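Local coordinates for protein 4-alpha-glucanotransferase (Corynebacterium glutamicum, PDB 5B68) that is an amylomaltase, also called disproportionating enzyme, of a family whose main domain is built on a TIM barrel, at residues 562-567 against 654-659; 593-598 against 619-624; 600-605 against 632-637. All blocks are in the same frame, centred on the assembly; numbering follows the deposited sequence.

Five of the six segments lie between barrel strands 553-556 and 645-649; the sixth, 654-659, follows the latter. Interactions 1 and 3 are buried; interaction 2 lies farther from the centre of the chain and is partly open. The chemistry follows. Interaction 1 joins the start of helix 565-569 to the loop after helix 650-654 by proline and alanine packed on backbone carbonyls, with a bridging water. Interaction 2 is charged, two arginines reaching helix 587-607. Interaction 3 uses the same helix about two turns on, but joins it to helix 627-639 by apolar side chains. Arg-624 touches Leu-602, linking interactions 2 and 3, and Thr-565 packs on Leu-634, linking 1 and 3.

Interaction 1. Residues 562-567 against 654-659; sequences LPPTAG and VGEKRA
With CG anti to its backbone N (chi1 177°), Glu-656 sets that atom against Pro-564, 3.8 Å from the proline CG; the bend at chi2 then turns CD off that line. The two side chains cross obliquely. Lys-657 next door has CG anti to its carbonyl carbon (chi1 -73°), where it reaches Ala-566 CB at 3.9 Å; the rest of the lysine is extended.

Pro-564 buries more surface in the contact than any other residue of 562-567. It is the N-cap of helix 565-569, and its ring is pressed into the bend of 656-659: CB lies 3.2 Å from Glu-656 O, while CD lies 3.4 Å from Arg-658 O. Ala-566 CB, in the first turn of the helix, also packs on Glu-656 O. At the two ends the backbones close up, with Gly-567 CA 4.3 Å from Lys-657 CA and Pro-563 CA 4.2 Å from Ala-659 CA. Water 1 spans the middle, accepting from Ala-566 N and donating to Glu-656 O.

In the fold, these segments follow two neighbouring parallel strands of the barrel, 553-556 and 645-649, and after helix 650-654 the chain turns at Gly-655, which has positive phi. The carboxylate of Glu-656 points into its own loop: OE1 takes the Arg-658 N-H at 3.2 Å, on its anti side and out of the plane, and OE2 takes the N-H of Cys-678. Thr-565 OG1 adds a hydrogen bond to Asp-652.

Polar backbone is therefore buried here mainly under proline and alanine carbon, and no direct hydrogen bond joins the two segments. Glu-656 O is satisfied through the water, whereas Lys-657 O is buried with no partner in the model.

Interaction 2. Residues 593-598 against 619-624; sequences EDLQWQ and LERDQR
Helix 587-607 faces an irregular loop here, and the backbones stay apart, Leu-595 CA and Arg-621 CA being 6.9 Å from each other, which leaves the gap to long side chains. Arg-621 reaches across it to Asp-594. Its CG stands anti to the backbone N (chi1 -164°), the chain bends at chi3, and the guanidinium arrives end-on: NH1 and NH2 both donate to Asp-594 OD2, each at 2.9 Å. Carboxylate and guanidinium are nearly coplanar, 7° apart, and OD2 alone accepts both N-H groups of this salt bridge. Leu-595 lies over one face of the guanidinium, its CD1 4.0 Å above the centre, and slides along the arginine in the opposite direction, touching CB and CG as well.

Arg-624 comes in beside it to Gln-598. NH1 gives OE1 a short, straight bond (2.8 Å, 170°), arriving above the carbonyl plane of the amide, while NH2 adds a weak one. The loop itself steadies this arginine, since NE donates to Arg-621 O at 2.9 Å on a lone pair in the carbonyl plane.

The site belongs to the helical excursion between barrel strands 553-556 and 645-649, and the loop of Arg-621 and Arg-624 leads from helix 587-607 into helix 627-639. Back on the first helix, Gln-598 NE2 bonds Asp-594 OD1 one turn away, at 2.9 Å, tying together the two side chains that receive the arginines. The end of helix 565-569 joins the network: Leu-569 O accepts from Arg-621 NH2, and Tyr-568 O from Gln-598 NE2. Water 2 accepts from Arg-624 NH1 at 2.8 Å and donates to Leu-595 O, linking NH1 to the helix backbone through the water.

Interaction 3. Residues 600-605 against 632-637; sequences EILDVA and EGLHTF
Phe-637 points at helix 587-607 with its ring set obliquely to what it meets. Its CG is anti to the backbone N (chi1 177°), which sends CG off toward the other helix; the ring beyond it reaches Val-604 and Ala-605. CZ at the tip lies 3.7 Å from Val-604 CG1. CD1, nearer the root of the ring, comes just as close to Ala-605 CA, at 3.7 Å, and lies 4.1 Å from Ala-605 CB.

The helix axes are 10.2 Å apart at closest approach and run at 61° to one another, and the contact has two patches. These are successive helices inserted ahead of the last strand of the barrel: the second of them, 627-639, is followed, after a short loop, by strand 645-649. In the other patch Leu-634 CD2 touches both Leu-602 CD2, at 4.1 Å, and Ile-601 CG2, at 4.2 Å, the two leucines angled across one another. The other methyl of Leu-634, CD1, packs on Thr-565 CG2, while Ile-601 continues onto Trp-533 and Pro-543.

Interaction 1. Residues 562-567 against 654-659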
# COMPACT_ATOMS: atom_id res chain seq x y z
N LEU A 562 15.38 6.99 -1.50
CA LEU A 562 16.78 7.29 -1.84
C LEU A 562 16.95 8.78 -2.03
O LEU A 562 15.98 9.53 -2.29
CB LEU A 562 17.18 6.60 -3.15
CG LEU A 562 17.45 5.14 -2.97
CD1 LEU A 562 17.44 4.43 -4.32
CD2 LEU A 562 18.77 4.95 -2.26
N PRO A 563 18.18 9.25 -1.92
CA PRO A 563 18.36 10.66 -2.34
C PRO A 563 18.06 10.78 -3.86
O PRO A 563 18.32 9.85 -4.59
CB PRO A 563 19.85 10.90 -2.03
CG PRO A 563 20.16 9.93 -0.94
CD PRO A 563 19.44 8.68 -1.39
N PRO A 564 17.43 11.86 -4.27
CA PRO A 564 17.26 12.11 -5.70
C PRO A 564 18.57 12.07 -6.46
O PRO A 564 19.63 12.21 -5.86
CB PRO A 564 16.68 13.46 -5.74
CG PRO A 564 15.88 13.55 -4.46
CD PRO A 564 16.81 12.93 -3.47
N THR A 565 18.49 11.80 -7.74
CA THR A 565 19.69 11.47 -8.52
C THR A 565 20.74 12.59 -8.50
O THR A 565 21.93 12.27 -8.50
CB THR A 565 19.30 11.10 -9.90
OG1 THR A 565 18.32 10.07 -9.83
CG2 THR A 565 20.48 10.58 -10.73
N ALA A 566 20.33 13.85 -8.44
CA ALA A 566 21.35 14.92 -8.38
C ALA A 566 22.17 14.80 -7.10
O ALA A 566 23.38 15.07 -7.10
CB ALA A 566 20.74 16.30 -8.47
N GLY A 567 21.51 14.43 -6.00
CA GLY A 567 22.23 14.16 -4.72
C GLY A 567 23.00 12.86 -4.72
O GLY A 567 24.17 12.83 -4.29
N VAL A 654 13.75 18.47 -11.61
CA VAL A 654 14.02 19.83 -11.20
C VAL A 654 15.38 20.01 -10.50
O VAL A 654 15.70 21.11 -10.08
CB VAL A 654 12.89 20.37 -10.28
CG1 VAL A 654 11.56 20.28 -10.97
CG2 VAL A 654 12.85 19.56 -9.00
N GLY A 655 16.16 18.93 -10.37
CA GLY A 655 17.48 18.96 -9.77
C GLY A 655 17.53 18.89 -8.27
O GLY A 655 18.50 19.27 -7.68
N GLU A 656 16.42 18.46 -7.63
CA GLU A 656 16.37 18.28 -6.14
C GLU A 656 17.58 17.46 -5.64
O GLU A 656 17.87 16.38 -6.19
CB GLU A 656 15.02 17.55 -5.84
CG GLU A 656 14.75 17.18 -4.43
CD GLU A 656 14.48 18.37 -3.56
OE1 GLU A 656 15.49 18.87 -2.99
OE2 GLU A 656 13.30 18.83 -3.43
N LYS A 657 18.22 17.94 -4.60
CA LYS A 657 19.28 17.15 -3.94
C LYS A 657 18.88 16.50 -2.60
O LYS A 657 19.59 15.59 -2.15
CB LYS A 657 20.55 17.99 -3.76
CG LYS A 657 21.27 18.20 -5.08
CD LYS A 657 22.42 19.19 -5.03
CE LYS A 657 22.98 19.35 -6.44
NZ LYS A 657 23.91 20.50 -6.56
N ARG A 658 17.82 17.01 -1.95
CA ARG A 658 17.37 16.50 -0.62
C ARG A 658 16.47 15.21 -0.66
O ARG A 658 15.43 15.19 -1.34
CB ARG A 658 16.65 17.60 0.11
CG ARG A 658 17.48 18.86 0.26
CD ARG A 658 16.98 19.73 1.38
NE ARG A 658 15.84 20.57 1.02
CZ ARG A 658 15.21 21.37 1.89
NH1 ARG A 658 14.19 22.12 1.50
NH2 ARG A 658 15.60 21.44 3.17
N ALA A 659 16.91 14.16 0.08
CA ALA A 659 16.12 12.94 0.34
C ALA A 659 14.83 13.28 1.04
O ALA A 659 14.77 14.22 1.86
CB ALA A 659 16.89 11.90 1.12
O HOH W 1 17.67 14.92 -8.73

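Interaction 2. Residues 593-598 against 619-624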
# COMPACT_ATOMS: atom_id res chain seq x y z
N GLU A 593 33.42 3.09 -2.81
CA GLU A 593 32.62 1.94 -3.34
C GLU A 593 31.50 2.44 -4.27
O GLU A 593 31.23 1.84 -5.31
CB GLU A 593 31.98 1.17 -2.16
CG GLU A 593 32.23 -0.33 -2.23
CD GLU A 593 32.22 -0.94 -0.83
OE1 GLU A 593 31.19 -0.76 -0.11
OE2 GLU A 593 33.26 -1.56 -0.44
N ASP A 594 30.82 3.47 -3.79
CA ASP A 594 29.80 4.21 -4.52
C ASP A 594 30.30 4.73 -5.89
O ASP A 594 29.76 4.34 -6.92
CB ASP A 594 29.27 5.33 -3.63
CG ASP A 594 28.40 6.31 -4.40
OD1 ASP A 594 27.26 5.89 -4.83
OD2 ASP A 594 28.83 7.49 -4.56
N LEU A 595 31.42 5.48 -5.91
CA LEU A 595 32.01 5.91 -7.21
C LEU A 595 32.24 4.76 -8.17
O LEU A 595 31.89 4.85 -9.39
CB LEU A 595 33.36 6.61 -7.00
CG LEU A 595 33.91 7.35 -8.24
CD1 LEU A 595 32.98 8.53 -8.55
CD2 LEU A 595 35.32 7.85 -7.98
N GLN A 596 32.77 3.64 -7.66
CA GLN A 596 33.02 2.50 -8.51
C GLN A 596 31.77 1.87 -9.11
O GLN A 596 31.72 1.48 -10.28
CB GLN A 596 33.82 1.41 -7.73
CG GLN A 596 34.08 0.05 -8.40
CD GLN A 596 34.91 0.09 -9.67
OE1 GLN A 596 34.73 -0.72 -10.58
NE2 GLN A 596 35.84 0.98 -9.72
N TRP A 597 30.77 1.70 -8.26
CA TRP A 597 29.47 1.15 -8.71
C TRP A 597 28.82 2.10 -9.75
O TRP A 597 28.37 1.63 -10.81
CB TRP A 597 28.56 1.03 -7.46
CG TRP A 597 27.14 0.52 -7.73
CD1 TRP A 597 25.98 1.14 -7.39
CD2 TRP A 597 26.78 -0.70 -8.36
NE1 TRP A 597 24.91 0.39 -7.79
CE2 TRP A 597 25.37 -0.74 -8.39
CE3 TRP A 597 27.52 -1.76 -8.91
CZ2 TRP A 597 24.68 -1.80 -8.94
CZ3 TRP A 597 26.83 -2.84 -9.44
CH2 TRP A 597 25.38 -2.84 -9.43
N GLN A 598 28.77 3.39 -9.43
CA GLN A 598 28.30 4.45 -10.38
C GLN A 598 29.03 4.35 -11.73
O GLN A 598 28.42 4.34 -12.81
CB GLN A 598 28.41 5.82 -9.79
CG GLN A 598 27.40 6.08 -8.68
CD GLN A 598 27.20 7.52 -8.32
OE1 GLN A 598 27.31 8.44 -9.14
NE2 GLN A 598 26.87 7.74 -7.05
N LEU A 619 37.59 7.84 -13.62
CA LEU A 619 37.30 9.26 -13.60
C LEU A 619 36.97 9.78 -12.19
O LEU A 619 36.34 9.09 -11.44
CB LEU A 619 36.10 9.56 -14.53
CG LEU A 619 36.25 10.02 -16.00
CD1 LEU A 619 37.61 9.79 -16.65
CD2 LEU A 619 35.13 9.46 -16.87
N GLU A 620 37.35 11.01 -11.91
CA GLU A 620 36.96 11.68 -10.70
C GLU A 620 35.48 11.95 -10.79
O GLU A 620 34.94 12.07 -11.87
CB GLU A 620 37.67 13.00 -10.56
CG GLU A 620 39.16 12.88 -10.33
CD GLU A 620 39.58 13.46 -9.01
OE1 GLU A 620 40.41 12.83 -8.33
OE2 GLU A 620 39.07 14.55 -8.64
N ARG A 621 34.85 12.04 -9.64
CA ARG A 621 33.40 12.20 -9.57
C ARG A 621 32.91 13.41 -10.35
O ARG A 621 31.88 13.35 -11.01
CB ARG A 621 32.94 12.34 -8.12
CG ARG A 621 31.44 12.12 -7.93
CD ARG A 621 31.04 12.30 -6.47
NE ARG A 621 31.44 11.13 -5.69
CZ ARG A 621 30.74 10.00 -5.55
NH1 ARG A 621 31.24 9.05 -4.78
NH2 ARG A 621 29.51 9.85 -6.10
N ASP A 622 33.66 14.51 -10.27
CA ASP A 622 33.24 15.73 -10.94
C ASP A 622 33.76 15.82 -12.40
O ASP A 622 33.58 16.85 -13.03
CB ASP A 622 33.56 16.97 -10.06
CG ASP A 622 35.05 17.31 -10.02
OD1 ASP A 622 35.88 16.45 -10.43
OD2 ASP A 622 35.39 18.43 -9.56
N GLN A 623 34.31 14.73 -12.90
CA GLN A 623 34.77 14.60 -14.27
C GLN A 623 33.91 13.73 -15.20
O GLN A 623 34.40 13.30 -16.23
CB GLN A 623 36.20 14.07 -14.28
CG GLN A 623 37.22 15.01 -13.67
CD GLN A 623 38.58 14.35 -13.46
OE1 GLN A 623 38.80 13.21 -13.83
NE2 GLN A 623 39.50 15.10 -12.87
N ARG A 624 32.68 13.42 -14.83
CA ARG A 624 31.85 12.41 -15.56
C ARG A 624 30.80 13.06 -16.49
O ARG A 624 30.14 12.37 -17.26
CB ARG A 624 31.16 11.46 -14.55
CG ARG A 624 32.16 10.67 -13.69
CD ARG A 624 31.58 9.91 -12.50
NE ARG A 624 30.70 10.76 -11.72
CZ ARG A 624 29.71 10.31 -10.91
NH1 ARG A 624 29.50 9.03 -10.75
NH2 ARG A 624 28.98 11.16 -10.26
O HOH W 2 31.55 7.09 -11.09

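Interaction 3. Residues 600-605 against 632-637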
# COMPACT_ATOMS: atom_id res chain seq x y z
N GLU A 600 30.57 1.82 -13.09
CA GLU A 600 30.16 0.63 -13.76
C GLU A 600 28.79 0.79 -14.43
O GLU A 600 28.55 0.24 -15.55
CB GLU A 600 30.15 -0.57 -12.78
CG GLU A 600 31.55 -1.15 -12.51
CD GLU A 600 31.56 -2.26 -11.46
OE1 GLU A 600 30.85 -3.24 -11.69
OE2 GLU A 600 32.32 -2.14 -10.47
N ILE A 601 27.88 1.49 -13.74
CA ILE A 601 26.53 1.74 -14.31
C ILE A 601 26.62 2.67 -15.53
O ILE A 601 25.96 2.41 -16.56
CB ILE A 601 25.61 2.39 -13.25
CG1 ILE A 601 25.23 1.34 -12.18
CG2 ILE A 601 24.33 2.94 -13.90
CD1 ILE A 601 24.43 1.93 -11.03
N LEU A 602 27.43 3.71 -15.39
CA LEU A 602 27.62 4.67 -16.48
C LEU A 602 28.25 3.97 -17.69
O LEU A 602 27.90 4.26 -18.84
CB LEU A 602 28.45 5.86 -16.01
CG LEU A 602 27.78 6.73 -14.91
CD1 LEU A 602 28.79 7.69 -14.30
CD2 LEU A 602 26.55 7.51 -15.39
N ASP A 603 29.21 3.04 -17.44
CA ASP A 603 29.73 2.20 -18.53
C ASP A 603 28.69 1.34 -19.17
O ASP A 603 28.68 1.14 -20.40
CB ASP A 603 30.91 1.33 -18.05
CG ASP A 603 32.20 2.13 -17.87
OD1 ASP A 603 32.29 3.30 -18.36
OD2 ASP A 603 33.08 1.61 -17.15
N VAL A 604 27.78 0.79 -18.36
CA VAL A 604 26.71 -0.04 -18.96
C VAL A 604 25.77 0.82 -19.79
O VAL A 604 25.29 0.38 -20.82
CB VAL A 604 26.00 -0.90 -17.86
CG1 VAL A 604 24.59 -1.22 -18.21
CG2 VAL A 604 26.83 -2.17 -17.60
N ALA A 605 25.49 2.02 -19.29
CA ALA A 605 24.64 2.99 -20.03
C ALA A 605 25.26 3.37 -21.39
O ALA A 605 24.58 3.39 -22.43
CB ALA A 605 24.38 4.22 -19.16
N GLU A 632 20.16 13.00 -18.16
CA GLU A 632 19.66 12.61 -19.46
C GLU A 632 20.07 11.17 -19.77
O GLU A 632 19.27 10.39 -20.29
CB GLU A 632 20.23 13.57 -20.54
CG GLU A 632 19.51 14.87 -20.66
CD GLU A 632 20.25 15.90 -21.55
OE1 GLU A 632 21.50 15.90 -21.61
OE2 GLU A 632 19.54 16.73 -22.11
N GLY A 633 21.34 10.83 -19.53
CA GLY A 633 21.84 9.50 -19.89
C GLY A 633 21.17 8.36 -19.10
O GLY A 633 20.77 7.36 -19.64
N LEU A 634 20.98 8.58 -17.82
CA LEU A 634 20.31 7.54 -16.96
C LEU A 634 18.86 7.39 -17.35
O LEU A 634 18.30 6.29 -17.30
CB LEU A 634 20.46 7.89 -15.48
CG LEU A 634 21.93 7.90 -14.95
CD1 LEU A 634 21.94 8.42 -13.53
CD2 LEU A 634 22.59 6.57 -15.12
N HIS A 635 18.21 8.49 -17.71
CA HIS A 635 16.82 8.42 -18.07
C HIS A 635 16.59 7.78 -19.43
O HIS A 635 15.67 7.00 -19.63
CB HIS A 635 16.16 9.79 -17.95
CG HIS A 635 15.96 10.21 -16.53
ND1 HIS A 635 14.78 9.95 -15.85
CD2 HIS A 635 16.81 10.74 -15.63
CE1 HIS A 635 14.89 10.36 -14.61
NE2 HIS A 635 16.10 10.87 -14.45
N THR A 636 17.47 8.10 -20.37
CA THR A 636 17.46 7.43 -21.66
C THR A 636 17.67 5.90 -21.53
O THR A 636 16.99 5.07 -22.26
CB THR A 636 18.55 8.06 -22.61
OG1 THR A 636 18.19 9.43 -22.87
CG2 THR A 636 18.54 7.34 -23.88
N PHE A 637 18.64 5.54 -20.72
CA PHE A 637 18.98 4.13 -20.46
C PHE A 637 17.73 3.37 -19.96
O PHE A 637 17.35 2.39 -20.52
CB PHE A 637 20.08 4.07 -19.43
CG PHE A 637 20.46 2.68 -19.03
CD1 PHE A 637 21.15 1.85 -19.89
CD2 PHE A 637 20.10 2.16 -17.78
CE1 PHE A 637 21.49 0.55 -19.56
CE2 PHE A 637 20.44 0.85 -17.45
CZ PHE A 637 21.16 0.05 -18.32